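Local structure of phosphatidylserine synthase (Haemophilus influenzae, 3HSI) at residues 189-192 / 193-197; 380-384 / 385-389. The protein is a member of the phospholipase D superfamily, with two PLD-like regions in a single chain that assembles as a pair of identical subunits. One frame throughout, in Å; residues are numbered along the deposited sequence.

Interaction 1 comes first along the chain and closes helix 181-195, its centre about 19 Å from the centre of the chain. Interaction 2 lies deeper, its centre about 10 Å from the centre of the chain, in the connection between strands 374-378 and 391-398 of a mixed sheet, within the PLD-like domain. The centres of the two contacts are about 22 Å apart and their nearest atoms about 11 Å, so the two do not touch. The first ends a helix packed on strands of the other large sheet; the second shapes a connection near the second subunit, which packs on W387 and R388.

Interaction 1. Residues 189-192 / 193-197; sequences NFIN and DYLLD
The Y194 side chain crosses that of F190, one turn of helix earlier, at about a right angle and touches it through CB and the CD2 side of its ring. Y194 CB sits 3.3 Å from F190 O and also over one face of the F190 ring, a CH-pi contact of 4.2 Å from Y194 CB to the ring centroid. From there CG, beside the backbone N (chi1 -70°), turns the ring across F190, and Y194 CD2 reaches F190 CD1 at 3.7 Å. The two rings lie obliquely, their planes 39° apart. The Y194 side chain also packs on L226 and N229 of helix 216-229. Farther round the same phenylalanine ring, F190 CE2 touches L195 CG at 3.8 Å.

Beneath these side chains helix 181-195 widens into a pi-type turn as it ends. F190 O accepts from both Y194 N at 2.7 Å and L195 N at 3.2 Å, so one carbonyl serves an alpha-type and a pi-type bond. The wider spacing recurs between I191 O and L196 N (2.8 Å), after which L196 forms the centre of an inverse gamma turn. I191, L195 and L196 all rest on L88 of strand 84-90, while F190 stacks on Y232.

Interaction 2. Residues 380-384 / 385-389; sequences NNLNP and RAWRL
The indole of W387 meets the amide of N380 at its edge: N380 OD1 lies near the ring plane, 3.5 Å from W387 CZ3, and the amide and ring planes stand 73° apart. L382 runs alongside the indole, pointing the same way, and L382 CD2 comes obliquely to W387 CH2 at 4.0 Å. Of the two guanidinium groups, that of R385 has L389 CD1 on one face, 3.5 Å above the plane and displaced toward the rim.

The N380 amide does more than border the ring. N380 OD1 accepts from L382 N at 2.6 Å, in the carbonyl plane, which closes an Asx turn, and it also lies 3.3 Å from A386 CB. The amide of N383 spans a second bend. Its CG stands between the backbone N and the carbonyl carbon (chi1 62°), which brings N383 OD1 to A386 N at 3.0 Å; the donor sits 38° out of the carbonyl plane, so this is not a bond along a lone pair. The backbone acts in parallel, N383 O accepting from W387 N at 3.2 Å, while P384 O receives a weak bond from the same N-H. Side chain and main chain of one asparagine thus hold consecutive amides in the helical bend 385-387.

This connection joins strands 374-378 and 391-398 in the PLD-like domain. N381 OD1 bonds to K366, the lysine of an H-x-K sequence like those that mark the superfamily. R385 makes a salt bridge to D390 through NH2, while its NH1 is hydrogen-bonded to the carbonyl oxygens of I457 and V137. W387 NE1 reaches E264 on helix 258-268. Around the bend, N380 and W387 pack on helix 258-268, L382 and W387 on helix 285-296, and N380 and A386 on E392 of strand 391-398.

Interaction 1. Residues 189-192 / 193-197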
ATOM      1  N   ASN C 189       4.121  24.142 -17.195  1.00 22.47           N
ATOM      2  CA  ASN C 189       3.926  23.127 -18.222  1.00 22.65           C
ATOM      3  C   ASN C 189       3.634  21.736 -17.628  1.00 23.10           C
ATOM      4  O   ASN C 189       2.741  21.025 -18.100  1.00 22.39           O
ATOM      5  CB  ASN C 189       5.098  23.082 -19.186  1.00 22.16           C
ATOM      6  CG  ASN C 189       5.077  24.233 -20.172  1.00 24.90           C
ATOM      7  OD1 ASN C 189       4.051  24.864 -20.392  1.00 25.79           O
ATOM      8  ND2 ASN C 189       6.209  24.488 -20.797  1.00 26.37           N
ATOM      9  N   PHE C 190       4.358  21.384 -16.574  1.00 23.44           N
ATOM     10  CA  PHE C 190       4.157  20.095 -15.883  1.00 23.67           C
ATOM     11  C   PHE C 190       2.740  20.016 -15.341  1.00 23.56           C
ATOM     12  O   PHE C 190       2.036  18.995 -15.475  1.00 23.16           O
ATOM     13  CB  PHE C 190       5.189  19.914 -14.741  1.00 23.18           C
ATOM     14  CG  PHE C 190       5.014  18.631 -13.975  1.00 24.35           C
ATOM     15  CD1 PHE C 190       5.435  17.424 -14.510  1.00 24.10           C
ATOM     16  CD2 PHE C 190       4.357  18.618 -12.750  1.00 25.42           C
ATOM     17  CE1 PHE C 190       5.232  16.218 -13.811  1.00 26.04           C
ATOM     18  CE2 PHE C 190       4.148  17.402 -12.044  1.00 24.10           C
ATOM     19  CZ  PHE C 190       4.587  16.222 -12.573  1.00 23.24           C
ATOM     20  N   ILE C 191       2.319  21.122 -14.737  1.00 24.31           N
ATOM     21  CA  ILE C 191       1.012  21.212 -14.122  1.00 24.52           C
ATOM     22  C   ILE C 191      -0.059  21.038 -15.181  1.00 25.94           C
ATOM     23  O   ILE C 191      -0.937  20.188 -15.026  1.00 25.79           O
ATOM     24  CB  ILE C 191       0.837  22.534 -13.352  1.00 25.10           C
ATOM     25  CG1 ILE C 191       1.719  22.492 -12.080  1.00 24.40           C
ATOM     26  CG2 ILE C 191      -0.630  22.779 -13.008  1.00 21.27           C
ATOM     27  CD1 ILE C 191       1.842  23.838 -11.428  1.00 24.76           C
ATOM     28  N   ASN C 192       0.038  21.818 -16.260  1.00 26.34           N
ATOM     29  CA  ASN C 192      -0.937  21.736 -17.328  1.00 27.72           C
ATOM     30  C   ASN C 192      -0.896  20.390 -18.032  1.00 27.56           C
ATOM     31  O   ASN C 192      -1.940  19.782 -18.216  1.00 28.22           O
ATOM     32  CB  ASN C 192      -0.730  22.837 -18.370  1.00 28.50           C
ATOM     33  CG  ASN C 192      -1.437  24.114 -18.015  1.00 31.04           C
ATOM     34  OD1 ASN C 192      -2.639  24.235 -18.224  1.00 35.16           O
ATOM     35  ND2 ASN C 192      -0.693  25.093 -17.515  1.00 32.05           N
ATOM     36  N   ASP C 193       0.306  19.937 -18.402  1.00 27.45           N
ATOM     37  CA  ASP C 193       0.505  18.723 -19.195  1.00 27.67           C
ATOM     38  C   ASP C 193       0.283  17.451 -18.422  1.00 26.69           C
ATOM     39  O   ASP C 193      -0.240  16.501 -18.989  1.00 26.31           O
ATOM     40  CB  ASP C 193       1.919  18.653 -19.800  1.00 28.21           C
ATOM     41  CG  ASP C 193       2.175  19.734 -20.833  1.00 32.58           C
ATOM     42  OD1 ASP C 193       1.257  20.530 -21.150  1.00 36.99           O
ATOM     43  OD2 ASP C 193       3.313  19.807 -21.342  1.00 38.25           O
ATOM     44  N   TYR C 194       0.702  17.409 -17.156  1.00 25.71           N
ATOM     45  CA  TYR C 194       0.638  16.161 -16.391  1.00 24.99           C
ATOM     46  C   TYR C 194      -0.318  16.133 -15.191  1.00 25.59           C
ATOM     47  O   TYR C 194      -1.060  15.168 -15.022  1.00 25.96           O
ATOM     48  CB  TYR C 194       2.038  15.723 -15.962  1.00 25.22           C
ATOM     49  CG  TYR C 194       2.869  15.252 -17.132  1.00 24.28           C
ATOM     50  CD1 TYR C 194       2.564  14.044 -17.775  1.00 24.12           C
ATOM     51  CD2 TYR C 194       3.930  16.015 -17.611  1.00 22.75           C
ATOM     52  CE1 TYR C 194       3.278  13.612 -18.872  1.00 26.53           C
ATOM     53  CE2 TYR C 194       4.689  15.576 -18.723  1.00 24.66           C
ATOM     54  CZ  TYR C 194       4.338  14.382 -19.347  1.00 27.20           C
ATOM     55  OH  TYR C 194       5.045  13.925 -20.421  1.00 29.84           O
ATOM     56  N   LEU C 195      -0.303  17.165 -14.358  1.00 25.17           N
ATOM     57  CA  LEU C 195      -1.133  17.141 -13.157  1.00 25.29           C
ATOM     58  C   LEU C 195      -2.601  17.341 -13.463  1.00 25.93           C
ATOM     59  O   LEU C 195      -3.421  16.594 -12.964  1.00 24.27           O
ATOM     60  CB  LEU C 195      -0.673  18.165 -12.111  1.00 25.27           C
ATOM     61  CG  LEU C 195       0.477  17.752 -11.216  1.00 26.01           C
ATOM     62  CD1 LEU C 195       0.680  18.816 -10.130  1.00 27.59           C
ATOM     63  CD2 LEU C 195       0.208  16.389 -10.589  1.00 25.98           C
ATOM     64  N   LEU C 196      -2.906  18.365 -14.270  1.00 26.07           N
ATOM     65  CA  LEU C 196      -4.263  18.727 -14.617  1.00 27.21           C
ATOM     66  C   LEU C 196      -4.889  17.848 -15.690  1.00 27.21           C
ATOM     67  O   LEU C 196      -5.260  18.327 -16.748  1.00 28.17           O
ATOM     68  CB  LEU C 196      -4.323  20.181 -15.093  1.00 27.59           C
ATOM     69  CG  LEU C 196      -4.429  21.325 -14.102  1.00 29.17           C
ATOM     70  CD1 LEU C 196      -4.723  22.588 -14.908  1.00 31.86           C
ATOM     71  CD2 LEU C 196      -5.547  21.055 -13.113  1.00 30.01           C
ATOM     72  N   ASP C 197      -5.047  16.568 -15.413  1.00 27.16           N
ATOM     73  CA  ASP C 197      -5.824  15.716 -16.293  1.00 26.17           C
ATOM     74  C   ASP C 197      -7.283  15.639 -15.836  1.00 25.16           C
ATOM     75  O   ASP C 197      -7.617  15.013 -14.810  1.00 25.17           O
ATOM     76  CB  ASP C 197      -5.199  14.329 -16.350  1.00 26.35           C
ATOM     77  CG  ASP C 197      -5.995  13.371 -17.206  1.00 28.97           C
ATOM     78  OD1 ASP C 197      -6.956  13.795 -17.885  1.00 30.28           O
ATOM     79  OD2 ASP C 197      -5.667  12.164 -17.191  1.00 35.84           O
TER

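Interaction 2. Residues 380-384 / 385-389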
ATOM      1  N   ASN C 380       9.604  16.308  -0.126  1.00 24.29           N
ATOM      2  CA  ASN C 380       9.708  14.880   0.264  1.00 24.61           C
ATOM      3  C   ASN C 380      10.089  14.733   1.762  1.00 25.20           C
ATOM      4  O   ASN C 380      11.113  15.232   2.211  1.00 24.12           O
ATOM      5  CB  ASN C 380      10.687  14.168  -0.690  1.00 23.93           C
ATOM      6  CG  ASN C 380      10.721  12.658  -0.504  1.00 23.87           C
ATOM      7  OD1 ASN C 380      10.776  12.142   0.612  1.00 22.08           O
ATOM      8  ND2 ASN C 380      10.712  11.948  -1.610  1.00 22.41           N
ATOM      9  N   ASN C 381       9.229  14.062   2.529  1.00 26.56           N
ATOM     10  CA  ASN C 381       9.439  13.852   3.968  1.00 26.45           C
ATOM     11  C   ASN C 381      10.478  12.780   4.243  1.00 26.58           C
ATOM     12  O   ASN C 381      10.762  12.478   5.409  1.00 27.60           O
ATOM     13  CB  ASN C 381       8.127  13.435   4.661  1.00 27.25           C
ATOM     14  CG  ASN C 381       7.127  14.561   4.767  1.00 28.78           C
ATOM     15  OD1 ASN C 381       7.490  15.699   5.023  1.00 34.20           O
ATOM     16  ND2 ASN C 381       5.856  14.246   4.588  1.00 29.38           N
ATOM     17  N   LEU C 382      11.064  12.189   3.207  1.00 25.27           N
ATOM     18  CA  LEU C 382      12.081  11.161   3.453  1.00 25.13           C
ATOM     19  C   LEU C 382      11.552  10.039   4.350  1.00 24.99           C
ATOM     20  O   LEU C 382      12.208   9.610   5.324  1.00 25.66           O
ATOM     21  CB  LEU C 382      13.342  11.794   4.052  1.00 24.57           C
ATOM     22  CG  LEU C 382      13.994  12.805   3.091  1.00 24.95           C
ATOM     23  CD1 LEU C 382      15.092  13.640   3.789  1.00 21.58           C
ATOM     24  CD2 LEU C 382      14.549  12.054   1.886  1.00 26.72           C
ATOM     25  N   ASN C 383      10.353   9.561   4.013  1.00 24.77           N
ATOM     26  CA  ASN C 383       9.718   8.446   4.735  1.00 24.30           C
ATOM     27  C   ASN C 383       9.204   7.367   3.770  1.00 23.87           C
ATOM     28  O   ASN C 383       9.111   7.622   2.580  1.00 24.18           O
ATOM     29  CB  ASN C 383       8.607   8.986   5.657  1.00 24.15           C
ATOM     30  CG  ASN C 383       7.469   9.676   4.910  1.00 26.86           C
ATOM     31  OD1 ASN C 383       7.457   9.820   3.675  1.00 31.77           O
ATOM     32  ND2 ASN C 383       6.496  10.114   5.670  1.00 29.42           N
ATOM     33  N   PRO C 384       8.858   6.159   4.268  1.00 23.49           N
ATOM     34  CA  PRO C 384       8.331   5.150   3.338  1.00 23.38           C
ATOM     35  C   PRO C 384       7.092   5.544   2.495  1.00 24.06           C
ATOM     36  O   PRO C 384       6.986   5.052   1.374  1.00 23.05           O
ATOM     37  CB  PRO C 384       7.983   3.977   4.255  1.00 23.25           C
ATOM     38  CG  PRO C 384       9.000   4.172   5.425  1.00 23.04           C
ATOM     39  CD  PRO C 384       8.958   5.633   5.640  1.00 22.40           C
ATOM     40  N   ARG C 385       6.181   6.375   3.020  1.00 24.42           N
ATOM     41  CA  ARG C 385       5.034   6.934   2.233  1.00 25.76           C
ATOM     42  C   ARG C 385       5.516   7.622   0.965  1.00 25.62           C
ATOM     43  O   ARG C 385       4.971   7.417  -0.131  1.00 25.48           O
ATOM     44  CB  ARG C 385       4.314   8.060   3.007  1.00 25.74           C
ATOM     45  CG  ARG C 385       3.285   7.651   4.010  1.00 28.54           C
ATOM     46  CD  ARG C 385       2.314   8.811   4.231  1.00 27.80           C
ATOM     47  NE  ARG C 385       1.406   8.955   3.090  1.00 27.01           N
ATOM     48  CZ  ARG C 385       0.349   8.181   2.870  1.00 28.40           C
ATOM     49  NH1 ARG C 385       0.064   7.194   3.710  1.00 28.23           N
ATOM     50  NH2 ARG C 385      -0.419   8.373   1.800  1.00 28.29           N
ATOM     51  N   ALA C 386       6.493   8.515   1.151  1.00 26.51           N
ATOM     52  CA  ALA C 386       7.130   9.237   0.044  1.00 26.87           C
ATOM     53  C   ALA C 386       7.768   8.264  -0.961  1.00 27.20           C
ATOM     54  O   ALA C 386       7.752   8.505  -2.165  1.00 27.58           O
ATOM     55  CB  ALA C 386       8.151  10.218   0.578  1.00 26.99           C
ATOM     56  N   TRP C 387       8.274   7.134  -0.487  1.00 27.23           N
ATOM     57  CA  TRP C 387       8.905   6.170  -1.403  1.00 27.38           C
ATOM     58  C   TRP C 387       7.951   5.282  -2.197  1.00 27.97           C
ATOM     59  O   TRP C 387       8.372   4.521  -3.091  1.00 28.95           O
ATOM     60  CB  TRP C 387       9.920   5.293  -0.652  1.00 26.77           C
ATOM     61  CG  TRP C 387      11.338   5.652  -1.002  1.00 26.70           C
ATOM     62  CD1 TRP C 387      12.255   4.860  -1.644  1.00 24.25           C
ATOM     63  CD2 TRP C 387      11.990   6.906  -0.754  1.00 23.77           C
ATOM     64  NE1 TRP C 387      13.438   5.549  -1.808  1.00 25.13           N
ATOM     65  CE2 TRP C 387      13.296   6.808  -1.272  1.00 24.89           C
ATOM     66  CE3 TRP C 387      11.582   8.116  -0.166  1.00 25.24           C
ATOM     67  CZ2 TRP C 387      14.208   7.873  -1.209  1.00 25.05           C
ATOM     68  CZ3 TRP C 387      12.482   9.174  -0.113  1.00 23.90           C
ATOM     69  CH2 TRP C 387      13.778   9.041  -0.618  1.00 23.99           C
ATOM     70  N   ARG C 388       6.665   5.339  -1.893  1.00 27.17           N
ATOM     71  CA  ARG C 388       5.795   4.369  -2.505  1.00 26.18           C
ATOM     72  C   ARG C 388       4.450   4.940  -2.837  1.00 24.67           C
ATOM     73  O   ARG C 388       3.882   4.615  -3.876  1.00 24.25           O
ATOM     74  CB  ARG C 388       5.649   3.167  -1.553  1.00 26.89           C
ATOM     75  CG  ARG C 388       4.910   2.015  -2.102  1.00 29.27           C
ATOM     76  CD  ARG C 388       4.668   0.970  -0.992  1.00 37.99           C
ATOM     77  NE  ARG C 388       5.829   0.122  -0.684  1.00 42.66           N
ATOM     78  CZ  ARG C 388       6.768   0.392   0.230  1.00 47.84           C
ATOM     79  NH1 ARG C 388       6.739   1.520   0.942  1.00 50.92           N
ATOM     80  NH2 ARG C 388       7.767  -0.466   0.431  1.00 48.97           N
ATOM     81  N   LEU C 389       3.921   5.769  -1.946  1.00 23.44           N
ATOM     82  CA  LEU C 389       2.528   6.183  -2.062  1.00 22.64           C
ATOM     83  C   LEU C 389       2.325   7.590  -2.643  1.00 22.01           C
ATOM     84  O   LEU C 389       1.456   7.776  -3.493  1.00 21.41           O
ATOM     85  CB  LEU C 389       1.807   6.046  -0.722  1.00 22.45           C
ATOM     86  CG  LEU C 389       1.946   4.680  -0.032  1.00 22.35           C
ATOM     87  CD1 LEU C 389       1.378   4.711   1.384  1.00 22.37           C
ATOM     88  CD2 LEU C 389       1.272   3.588  -0.870  1.00 21.35           C
TER